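Local coordinates for PlyP35 (Listeria phage P35, PDB 6S3Y), which probably binds the Listeria cell wall through the C-terminal domain of a phage endolysin, directing the lytic enzyme to its substrate, at residues G60-Y63 against H64-K68. Numbering follows the deposited sequence.
Sequences GYIY and HSMAK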
# COMPACT_ATOMS: atom_id res chain seq x y z
N GLY A 60 8.18 6.78 -8.85
CA GLY A 60 7.17 5.96 -8.16
C GLY A 60 5.86 6.69 -8.02
O GLY A 60 5.76 7.89 -8.38
N TYR A 61 4.87 5.96 -7.51
CA TYR A 61 3.47 6.41 -7.37
C TYR A 61 2.97 5.95 -6.01
O TYR A 61 3.14 4.78 -5.66
CB TYR A 61 2.62 5.81 -8.50
CG TYR A 61 3.10 6.19 -9.88
CD1 TYR A 61 4.08 5.45 -10.53
CD2 TYR A 61 2.58 7.30 -10.52
CE1 TYR A 61 4.55 5.82 -11.79
CE2 TYR A 61 3.02 7.67 -11.78
CZ TYR A 61 4.01 6.93 -12.41
OH TYR A 61 4.50 7.27 -13.64
N ILE A 62 2.28 6.83 -5.29
CA ILE A 62 1.74 6.48 -3.97
C ILE A 62 0.31 7.00 -3.86
O ILE A 62 0.01 8.13 -4.30
CB ILE A 62 2.67 6.98 -2.84
CG1 ILE A 62 2.16 6.52 -1.48
CG2 ILE A 62 2.87 8.48 -2.90
CD1 ILE A 62 3.22 6.53 -0.39
N TYR A 63 -0.56 6.18 -3.29
CA TYR A 63 -2.02 6.45 -3.21
C TYR A 63 -2.27 7.61 -2.28
O TYR A 63 -1.53 7.75 -1.29
CB TYR A 63 -2.70 5.14 -2.81
CG TYR A 63 -4.20 5.15 -2.91
CD1 TYR A 63 -4.83 4.80 -4.09
CD2 TYR A 63 -4.98 5.46 -1.81
CE1 TYR A 63 -6.22 4.73 -4.18
CE2 TYR A 63 -6.36 5.39 -1.88
CZ TYR A 63 -6.98 5.02 -3.06
OH TYR A 63 -8.33 4.98 -3.12
N HIS A 64 -3.26 8.44 -2.57
CA HIS A 64 -3.44 9.79 -1.98
C HIS A 64 -3.59 9.70 -0.46
O HIS A 64 -3.09 10.60 0.24
CB HIS A 64 -4.61 10.52 -2.63
CG HIS A 64 -5.94 10.03 -2.20
ND1 HIS A 64 -6.48 8.80 -2.60
CD2 HIS A 64 -6.83 10.58 -1.38
CE1 HIS A 64 -7.66 8.64 -2.05
NE2 HIS A 64 -7.91 9.72 -1.31
N SER A 65 -4.25 8.65 0.06
CA SER A 65 -4.51 8.53 1.52
C SER A 65 -3.24 8.15 2.28
O SER A 65 -3.22 8.19 3.49
CB SER A 65 -5.66 7.61 1.79
OG SER A 65 -5.38 6.29 1.35
N MSE A 66 -2.15 7.79 1.58
CA MSE A 66 -0.88 7.48 2.23
C MSE A 66 0.08 8.69 2.25
O MSE A 66 1.22 8.55 2.68
CB MSE A 66 -0.22 6.29 1.56
CG MSE A 66 -1.09 5.07 1.58
SE MSE A 66 -0.38 3.71 0.44
CE MSE A 66 -1.73 2.31 0.71
N ALA A 67 -0.38 9.86 1.81
CA ALA A 67 0.46 11.04 1.78
C ALA A 67 -0.33 12.25 2.28
O ALA A 67 -1.33 12.62 1.66
CB ALA A 67 0.99 11.31 0.38
N LYS A 68 0.15 12.87 3.35
CA LYS A 68 -0.46 14.06 3.98
C LYS A 68 0.35 15.28 3.52
O LYS A 68 1.53 15.37 3.90
CB LYS A 68 -0.45 13.86 5.50
CG LYS A 68 -1.10 14.95 6.32
CD LYS A 68 -0.92 14.70 7.82
CE LYS A 68 0.55 14.69 8.21
NZ LYS A 68 0.79 14.50 9.66
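The carbonyl O of Tyr63 accepts a hydrogen bond from Met66 N at 2.9 Å, somewhat bent at 156°, with the donor lifted above the carbonyl plane. One residue further on, Ala67 N repeats the step to His64 O at 3.2 Å, and these two consecutive i+3 bonds make residues 64-66 a short 3-10 segment. With CG anti to the backbone N (chi1 -170°), the Tyr63 ring runs alongside the His64 ring, both pointing the same way. His64 ND1 sits over one face of the phenol, toward its rim, 3.5 Å from Tyr63 CE2; the two planes are inclined at 48°. Ser65 OG meets the same phenol in its plane, 3.3 Å from Tyr63 CD2. Trp46 and Phe87 add edge-to-face contacts to Tyr63. Met66, present as selenomethionine, extends its chain so that Met66 SE packs 4.2 Å from Tyr63 CB, while Ile62, which also packs on Leu39 and Ile82, brings CG1 to 3.9 Å from Met66 CB. The backbone of Met66 pairs with Asn83. The whole is a short 3-10 segment linking strand 56-63, paired with 46-53, to strand 67-72, paired with 78-89, consistent with the SH3-like barrel expected for this family, in which a short 3-10 segment commonly separates two strands.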